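Local coordinates for FOKI restriction endonuclease (Planomicrobium okeanokoites, PDB 2FOK), which cleaves double-stranded DNA as a metal-dependent type IIS restriction endonuclease, cutting at a distance from the sequence it recognises, at residues A[187-192]-A[308-313]; A[396-401]-A[407-412]. All coordinates share one frame; numbering follows the deposited sequence.

Both contacts are buried, though contact 1 lies about 11 Å from the centre of the chain and contact 2 about 18 Å, each measured to the contact's own centre. They hold different elements: contact 1 ties a recognition-domain loop to helix 303-319 through one two-pronged ion pair, while contact 2 folds the end of helix 389-398 back on 407-412 through aliphatic side chains turned inward and a weak ion pair. They meet where Glu189 CB approaches Glu410 OE1 at 3.4 Å. Helix 341-352 serves both, giving Asp347 to Arg310 and a packing surface to Arg398. This is consistent with a cleavage domain lying against the recognition part of the enzyme.

Contact 1: residues A[187-192]-A[308-313]; sequences SGESGF and TRRALI
Glu189 and Arg310 reach for each other from opposite directions and close a two-pronged, end-on salt bridge between a loop of recognition subdomain 2 and helix 303-319 in the D3 region, both families of the helix-turn-helix clan. Ser187, at the head of 187-192, fastens its OG to Lys182 O. Gly188 follows with a backbone that would press a side chain against the preceding carbonyl. Its N bonds to Phe192 O at 3.0 Å, closing 188-192 on itself. Glu189 then sends out its carboxylate: CG sits between the backbone N and the carbonyl carbon (chi1 68°), and the extended chain beyond carries the group out to the tip of Arg310, whose own chain is extended to NE. OE1 takes Arg310 NH2 at 2.9 Å, and OE2 takes Arg310 NH1 at 3.3 Å. Each oxygen uses its syn lone pair, with the two flat groups turned 26° apart. Arg310 is also held through NE by Asp347 OD1 and through NH1 by Leu296 O, which helps fix its rotation. A glutamine in place of Glu189 would probably leave this buried guanidinium with one carboxylate fewer and set one of its nitrogens against an amide NH2. Ser190 bonds through OG to Asn299 O, and Gly191 takes the positive phi of a type II turn running from Glu189 to Phe192. That turn closes where Phe192 N meets Glu189 O at 3.1 Å.

Contact 2: residues A[396-401]-A[407-412]; sequences ELRHKL and EYIELI
The guanidinium of Arg398 has Ile409 CD1 over one face and Glu410 OE2 at its edge, in its plane. CD1 of Ile409 comes to 4.0 Å from Arg398 NH1, the two side chains crossing at about a right angle. Toward the carboxylate, Arg398 NH1 points almost straight at Glu410 OE2 (N-H...O 171°), but at 3.5 Å this is a weak hydrogen bond within a loose salt bridge, its planes 32° apart. A bend at chi3 (-71°) turns the arginine's end toward 407-412. Glu410 has its stronger partner in Lys394, whose NZ pairs with OE1; the carboxylate is thus shared by two cations, which would probably favour its charged form. Beside this polar edge the aliphatic side chains of Leu397, Ile409 and Ile412 leave the backbone toward the other segment, with Leu397 CB 4.7 Å from Ile409 CG2 and the CA atoms of that pair 7.0 Å apart. Leu397 CD1 points at Ile412 CD1, though that approach is modelled too close to be trusted. The chain doubles back here, from the end of helix 389-398 to the approach to helix 411-414, within the cleavage domain, of the PD-(D/E)XK nuclease clan. His406 NE2 bonds to Arg398 O and draws the connection in against the helix end. Helix 341-352 packs on Arg398 through Glu342, Thr343 and Asn346, while helix 548-560 meets Leu401 and Tyr408 through Leu552 and Ile412 through Val548.

Contact 1: residues A[187-192]-A[308-313]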
ATOM      1  N   SER A 187      -4.452  -5.002   2.718  1.00 25.58           N
ATOM      2  CA  SER A 187      -3.269  -5.709   2.227  1.00 26.14           C
ATOM      3  C   SER A 187      -3.300  -6.412   0.877  1.00 26.33           C
ATOM      4  O   SER A 187      -4.232  -7.146   0.554  1.00 32.15           O
ATOM      5  CB  SER A 187      -2.801  -6.722   3.278  1.00 24.79           C
ATOM      6  OG  SER A 187      -2.918  -6.186   4.580  1.00 26.64           O
ATOM      7  N   GLY A 188      -2.250  -6.172   0.099  1.00 24.84           N
ATOM      8  CA  GLY A 188      -2.114  -6.803  -1.191  1.00 22.39           C
ATOM      9  C   GLY A 188      -2.601  -6.022  -2.382  1.00 22.83           C
ATOM     10  O   GLY A 188      -1.987  -6.073  -3.445  1.00 22.50           O
ATOM     11  N   GLU A 189      -3.707  -5.306  -2.224  1.00 23.48           N
ATOM     12  CA  GLU A 189      -4.250  -4.547  -3.336  1.00 21.68           C
ATOM     13  C   GLU A 189      -3.438  -3.291  -3.552  1.00 21.91           C
ATOM     14  O   GLU A 189      -2.632  -2.919  -2.694  1.00 23.06           O
ATOM     15  CB  GLU A 189      -5.717  -4.202  -3.075  1.00 23.86           C
ATOM     16  CG  GLU A 189      -5.950  -3.231  -1.944  1.00 18.34           C
ATOM     17  CD  GLU A 189      -7.412  -3.076  -1.627  1.00 22.53           C
ATOM     18  OE1 GLU A 189      -8.140  -4.103  -1.668  1.00 20.53           O
ATOM     19  OE2 GLU A 189      -7.833  -1.928  -1.341  1.00 19.79           O
ATOM     20  N   SER A 190      -3.629  -2.647  -4.702  1.00 22.26           N
ATOM     21  CA  SER A 190      -2.881  -1.428  -5.005  1.00 23.36           C
ATOM     22  C   SER A 190      -3.289  -0.293  -4.059  1.00 22.28           C
ATOM     23  O   SER A 190      -4.474   0.006  -3.890  1.00 19.27           O
ATOM     24  CB  SER A 190      -3.091  -1.021  -6.465  1.00 22.15           C
ATOM     25  OG  SER A 190      -4.455  -0.810  -6.750  1.00 31.41           O
ATOM     26  N   GLY A 191      -2.291   0.324  -3.438  1.00 21.30           N
ATOM     27  CA  GLY A 191      -2.547   1.388  -2.489  1.00 18.34           C
ATOM     28  C   GLY A 191      -2.127   0.892  -1.116  1.00 20.73           C
ATOM     29  O   GLY A 191      -1.814   1.683  -0.235  1.00 21.92           O
ATOM     30  N   PHE A 192      -2.125  -0.431  -0.940  1.00 22.92           N
ATOM     31  CA  PHE A 192      -1.724  -1.072   0.317  1.00 20.49           C
ATOM     32  C   PHE A 192      -0.825  -2.266   0.019  1.00 20.04           C
ATOM     33  O   PHE A 192      -1.126  -3.394   0.424  1.00 23.48           O
ATOM     34  CB  PHE A 192      -2.941  -1.569   1.113  1.00 17.55           C
ATOM     35  CG  PHE A 192      -4.003  -0.538   1.310  1.00 10.47           C
ATOM     36  CD1 PHE A 192      -3.916   0.370   2.352  1.00 13.47           C
ATOM     37  CD2 PHE A 192      -5.083  -0.467   0.437  1.00  8.62           C
ATOM     38  CE1 PHE A 192      -4.893   1.350   2.535  1.00 15.35           C
ATOM     39  CE2 PHE A 192      -6.070   0.501   0.598  1.00 14.04           C
ATOM     40  CZ  PHE A 192      -5.978   1.418   1.652  1.00 17.81           C
ATOM     41  N   THR A 308     -18.056   1.556  -1.129  1.00 26.27           N
ATOM     42  CA  THR A 308     -19.423   1.387  -0.669  1.00 27.34           C
ATOM     43  C   THR A 308     -19.633  -0.012  -0.091  1.00 27.50           C
ATOM     44  O   THR A 308     -20.167  -0.167   1.013  1.00 28.01           O
ATOM     45  CB  THR A 308     -20.426   1.621  -1.812  1.00 29.28           C
ATOM     46  OG1 THR A 308     -20.110   2.850  -2.475  1.00 32.80           O
ATOM     47  CG2 THR A 308     -21.844   1.706  -1.274  1.00 24.78           C
ATOM     48  N   ARG A 309     -19.201  -1.021  -0.838  1.00 26.83           N
ATOM     49  CA  ARG A 309     -19.327  -2.414  -0.414  1.00 26.04           C
ATOM     50  C   ARG A 309     -18.727  -2.632   0.979  1.00 25.34           C
ATOM     51  O   ARG A 309     -19.346  -3.254   1.840  1.00 20.54           O
ATOM     52  CB  ARG A 309     -18.639  -3.321  -1.437  1.00 25.99           C
ATOM     53  CG  ARG A 309     -19.053  -4.783  -1.387  1.00 23.34           C
ATOM     54  CD  ARG A 309     -17.821  -5.662  -1.565  1.00 28.89           C
ATOM     55  NE  ARG A 309     -17.500  -5.898  -2.968  1.00 29.78           N
ATOM     56  CZ  ARG A 309     -16.279  -5.852  -3.503  1.00 23.21           C
ATOM     57  NH1 ARG A 309     -15.215  -5.574  -2.760  1.00 19.97           N
ATOM     58  NH2 ARG A 309     -16.129  -6.104  -4.796  1.00 22.66           N
ATOM     59  N   ARG A 310     -17.517  -2.130   1.201  1.00 24.03           N
ATOM     60  CA  ARG A 310     -16.896  -2.278   2.509  1.00 24.46           C
ATOM     61  C   ARG A 310     -17.629  -1.429   3.551  1.00 23.27           C
ATOM     62  O   ARG A 310     -17.704  -1.806   4.711  1.00 25.47           O
ATOM     63  CB  ARG A 310     -15.418  -1.895   2.438  1.00 20.66           C
ATOM     64  CG  ARG A 310     -14.560  -2.998   1.823  1.00 23.65           C
ATOM     65  CD  ARG A 310     -13.186  -2.500   1.369  1.00 25.91           C
ATOM     66  NE  ARG A 310     -12.466  -3.552   0.660  1.00 24.32           N
ATOM     67  CZ  ARG A 310     -11.400  -3.355  -0.104  1.00 25.13           C
ATOM     68  NH1 ARG A 310     -10.909  -2.138  -0.269  1.00 27.00           N
ATOM     69  NH2 ARG A 310     -10.842  -4.378  -0.739  1.00 28.55           N
ATOM     70  N   ALA A 311     -18.188  -0.297   3.128  1.00 24.25           N
ATOM     71  CA  ALA A 311     -18.916   0.592   4.040  1.00 24.96           C
ATOM     72  C   ALA A 311     -20.181  -0.080   4.555  1.00 25.70           C
ATOM     73  O   ALA A 311     -20.495  -0.021   5.747  1.00 25.03           O
ATOM     74  CB  ALA A 311     -19.278   1.893   3.329  1.00 28.19           C
ATOM     75  N   LEU A 312     -20.906  -0.711   3.640  1.00 23.88           N
ATOM     76  CA  LEU A 312     -22.129  -1.409   3.972  1.00 22.30           C
ATOM     77  C   LEU A 312     -21.887  -2.661   4.823  1.00 25.30           C
ATOM     78  O   LEU A 312     -22.769  -3.081   5.568  1.00 26.82           O
ATOM     79  CB  LEU A 312     -22.867  -1.773   2.686  1.00 23.99           C
ATOM     80  CG  LEU A 312     -23.424  -0.543   1.976  1.00 18.82           C
ATOM     81  CD1 LEU A 312     -24.031  -0.926   0.642  1.00 15.55           C
ATOM     82  CD2 LEU A 312     -24.449   0.118   2.895  1.00 14.61           C
ATOM     83  N   ILE A 313     -20.712  -3.274   4.713  1.00 23.06           N
ATOM     84  CA  ILE A 313     -20.448  -4.441   5.536  1.00 24.29           C
ATOM     85  C   ILE A 313     -20.170  -3.964   6.959  1.00 26.06           C
ATOM     86  O   ILE A 313     -20.555  -4.611   7.929  1.00 30.19           O
ATOM     87  CB  ILE A 313     -19.242  -5.272   5.035  1.00 21.19           C
ATOM     88  CG1 ILE A 313     -19.470  -5.751   3.598  1.00 25.90           C
ATOM     89  CG2 ILE A 313     -19.079  -6.492   5.908  1.00 16.68           C
ATOM     90  CD1 ILE A 313     -18.177  -6.147   2.865  1.00 21.26           C
TER

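Contact 2: residues A[396-401]-A[407-412]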
ATOM      1  N   GLU A 396     -14.327 -13.665  -9.290  1.00 28.13           N
ATOM      2  CA  GLU A 396     -14.351 -15.005  -9.868  1.00 27.34           C
ATOM      3  C   GLU A 396     -13.230 -15.868  -9.323  1.00 24.70           C
ATOM      4  O   GLU A 396     -13.477 -16.968  -8.867  1.00 27.81           O
ATOM      5  CB  GLU A 396     -14.241 -14.953 -11.392  1.00 26.14           C
ATOM      6  CG  GLU A 396     -14.407 -16.316 -12.053  1.00 26.04           C
ATOM      7  CD  GLU A 396     -13.590 -16.473 -13.322  1.00 30.40           C
ATOM      8  OE1 GLU A 396     -13.310 -15.448 -13.984  1.00 31.68           O
ATOM      9  OE2 GLU A 396     -13.230 -17.626 -13.661  1.00 32.65           O
ATOM     10  N   LEU A 397     -12.007 -15.346  -9.337  1.00 27.28           N
ATOM     11  CA  LEU A 397     -10.833 -16.078  -8.867  1.00 26.40           C
ATOM     12  C   LEU A 397     -10.725 -16.298  -7.355  1.00 28.80           C
ATOM     13  O   LEU A 397     -10.007 -17.198  -6.902  1.00 23.31           O
ATOM     14  CB  LEU A 397      -9.565 -15.385  -9.381  1.00 24.78           C
ATOM     15  CG  LEU A 397      -9.366 -15.337 -10.905  1.00 22.17           C
ATOM     16  CD1 LEU A 397      -8.136 -14.491 -11.227  1.00 19.71           C
ATOM     17  CD2 LEU A 397      -9.195 -16.744 -11.459  1.00 14.63           C
ATOM     18  N   ARG A 398     -11.401 -15.462  -6.570  1.00 31.57           N
ATOM     19  CA  ARG A 398     -11.382 -15.612  -5.112  1.00 27.51           C
ATOM     20  C   ARG A 398     -12.317 -16.764  -4.771  1.00 26.70           C
ATOM     21  O   ARG A 398     -12.072 -17.526  -3.836  1.00 26.85           O
ATOM     22  CB  ARG A 398     -11.867 -14.331  -4.422  1.00 28.93           C
ATOM     23  CG  ARG A 398     -10.759 -13.612  -3.661  1.00 35.37           C
ATOM     24  CD  ARG A 398     -11.290 -12.490  -2.797  1.00 33.60           C
ATOM     25  NE  ARG A 398     -11.738 -11.361  -3.603  1.00 29.76           N
ATOM     26  CZ  ARG A 398     -11.004 -10.287  -3.849  1.00 28.36           C
ATOM     27  NH1 ARG A 398      -9.773 -10.188  -3.349  1.00 31.34           N
ATOM     28  NH2 ARG A 398     -11.506  -9.308  -4.584  1.00 32.23           N
ATOM     29  N   HIS A 399     -13.390 -16.874  -5.547  1.00 26.77           N
ATOM     30  CA  HIS A 399     -14.372 -17.935  -5.392  1.00 29.62           C
ATOM     31  C   HIS A 399     -14.083 -18.976  -6.475  1.00 36.55           C
ATOM     32  O   HIS A 399     -14.903 -19.217  -7.363  1.00 41.60           O
ATOM     33  CB  HIS A 399     -15.768 -17.371  -5.587  1.00 27.57           C
ATOM     34  CG  HIS A 399     -16.854 -18.395  -5.484  1.00 34.14           C
ATOM     35  ND1 HIS A 399     -17.324 -18.860  -4.275  1.00 35.61           N
ATOM     36  CD2 HIS A 399     -17.548 -19.060  -6.436  1.00 32.61           C
ATOM     37  CE1 HIS A 399     -18.261 -19.767  -4.487  1.00 33.63           C
ATOM     38  NE2 HIS A 399     -18.416 -19.907  -5.791  1.00 36.06           N
ATOM     39  N   LYS A 400     -12.906 -19.580  -6.417  1.00 34.74           N
ATOM     40  CA  LYS A 400     -12.529 -20.572  -7.415  1.00 36.39           C
ATOM     41  C   LYS A 400     -11.188 -21.162  -7.040  1.00 36.41           C
ATOM     42  O   LYS A 400     -11.016 -22.372  -7.040  1.00 38.10           O
ATOM     43  CB  LYS A 400     -12.434 -19.920  -8.797  1.00 39.38           C
ATOM     44  CG  LYS A 400     -12.441 -20.905  -9.944  1.00 40.31           C
ATOM     45  CD  LYS A 400     -11.718 -20.359 -11.162  1.00 43.21           C
ATOM     46  CE  LYS A 400     -12.622 -20.400 -12.381  1.00 45.90           C
ATOM     47  NZ  LYS A 400     -14.039 -20.098 -12.014  1.00 49.02           N
ATOM     48  N   LEU A 401     -10.238 -20.287  -6.723  1.00 36.15           N
ATOM     49  CA  LEU A 401      -8.905 -20.717  -6.324  1.00 37.16           C
ATOM     50  C   LEU A 401      -8.963 -20.911  -4.811  1.00 36.42           C
ATOM     51  O   LEU A 401      -8.834 -19.961  -4.049  1.00 37.02           O
ATOM     52  CB  LEU A 401      -7.864 -19.648  -6.707  1.00 34.41           C
ATOM     53  CG  LEU A 401      -7.841 -19.105  -8.154  1.00 33.60           C
ATOM     54  CD1 LEU A 401      -6.484 -18.455  -8.418  1.00 30.59           C
ATOM     55  CD2 LEU A 401      -8.097 -20.220  -9.185  1.00 30.93           C
ATOM     56  N   GLU A 407      -4.581 -12.683  -1.628  1.00 30.04           N
ATOM     57  CA  GLU A 407      -3.753 -11.508  -1.851  1.00 29.16           C
ATOM     58  C   GLU A 407      -3.079 -11.509  -3.230  1.00 28.85           C
ATOM     59  O   GLU A 407      -2.864 -10.451  -3.822  1.00 30.15           O
ATOM     60  CB  GLU A 407      -2.681 -11.441  -0.766  1.00 29.56           C
ATOM     61  CG  GLU A 407      -1.709 -12.615  -0.800  1.00 32.78           C
ATOM     62  CD  GLU A 407      -0.405 -12.312  -0.089  1.00 32.94           C
ATOM     63  OE1 GLU A 407       0.387 -11.503  -0.618  1.00 31.72           O
ATOM     64  OE2 GLU A 407      -0.179 -12.882   1.004  1.00 35.38           O
ATOM     65  N   TYR A 408      -2.743 -12.694  -3.736  1.00 26.39           N
ATOM     66  CA  TYR A 408      -2.085 -12.809  -5.036  1.00 26.70           C
ATOM     67  C   TYR A 408      -3.000 -12.459  -6.200  1.00 27.33           C
ATOM     68  O   TYR A 408      -2.534 -12.057  -7.272  1.00 28.72           O
ATOM     69  CB  TYR A 408      -1.523 -14.217  -5.230  1.00 21.23           C
ATOM     70  CG  TYR A 408      -0.371 -14.511  -4.308  1.00 22.11           C
ATOM     71  CD1 TYR A 408       0.799 -13.757  -4.372  1.00 18.33           C
ATOM     72  CD2 TYR A 408      -0.467 -15.507  -3.334  1.00 15.63           C
ATOM     73  CE1 TYR A 408       1.846 -13.987  -3.487  1.00 20.72           C
ATOM     74  CE2 TYR A 408       0.560 -15.743  -2.450  1.00 12.60           C
ATOM     75  CZ  TYR A 408       1.720 -14.981  -2.531  1.00 19.20           C
ATOM     76  OH  TYR A 408       2.766 -15.232  -1.683  1.00 21.35           O
ATOM     77  N   ILE A 409      -4.302 -12.601  -6.000  1.00 25.58           N
ATOM     78  CA  ILE A 409      -5.217 -12.281  -7.079  1.00 26.26           C
ATOM     79  C   ILE A 409      -5.157 -10.781  -7.365  1.00 23.69           C
ATOM     80  O   ILE A 409      -5.594 -10.330  -8.416  1.00 21.94           O
ATOM     81  CB  ILE A 409      -6.673 -12.716  -6.752  1.00 25.11           C
ATOM     82  CG1 ILE A 409      -7.419 -11.583  -6.063  1.00 29.80           C
ATOM     83  CG2 ILE A 409      -6.674 -13.972  -5.898  1.00 19.39           C
ATOM     84  CD1 ILE A 409      -8.240 -10.756  -7.024  1.00 36.00           C
ATOM     85  N   GLU A 410      -4.594 -10.021  -6.430  1.00 23.45           N
ATOM     86  CA  GLU A 410      -4.477  -8.573  -6.584  1.00 23.51           C
ATOM     87  C   GLU A 410      -3.429  -8.174  -7.627  1.00 19.79           C
ATOM     88  O   GLU A 410      -3.381  -7.027  -8.055  1.00 23.76           O
ATOM     89  CB  GLU A 410      -4.129  -7.921  -5.241  1.00 18.96           C
ATOM     90  CG  GLU A 410      -5.261  -7.946  -4.215  1.00 23.32           C
ATOM     91  CD  GLU A 410      -6.541  -7.250  -4.684  1.00 28.29           C
ATOM     92  OE1 GLU A 410      -6.485  -6.352  -5.557  1.00 30.86           O
ATOM     93  OE2 GLU A 410      -7.618  -7.605  -4.166  1.00 28.33           O
ATOM     94  N   LEU A 411      -2.596  -9.131  -8.028  1.00 20.92           N
ATOM     95  CA  LEU A 411      -1.551  -8.910  -9.022  1.00 16.71           C
ATOM     96  C   LEU A 411      -2.141  -8.659 -10.409  1.00 19.41           C
ATOM     97  O   LEU A 411      -1.476  -8.115 -11.277  1.00 18.75           O
ATOM     98  CB  LEU A 411      -0.637 -10.130  -9.093  1.00 19.96           C
ATOM     99  CG  LEU A 411       0.079 -10.616  -7.842  1.00 15.84           C
ATOM    100  CD1 LEU A 411       1.255 -11.477  -8.263  1.00 15.31           C
ATOM    101  CD2 LEU A 411       0.560  -9.428  -7.015  1.00 19.13           C
ATOM    102  N   ILE A 412      -3.386  -9.074 -10.618  1.00 19.24           N
ATOM    103  CA  ILE A 412      -4.051  -8.879 -11.898  1.00 19.56           C
ATOM    104  C   ILE A 412      -4.283  -7.391 -12.188  1.00 22.76           C
ATOM    105  O   ILE A 412      -4.276  -6.966 -13.350  1.00 21.49           O
ATOM    106  CB  ILE A 412      -5.421  -9.590 -11.928  1.00 20.49           C
ATOM    107  CG1 ILE A 412      -5.232 -11.090 -12.091  1.00 19.37           C
ATOM    108  CG2 ILE A 412      -6.245  -9.065 -13.070  1.00 15.97           C
ATOM    109  CD1 ILE A 412      -6.497 -11.860 -11.858  1.00 26.36           C
TER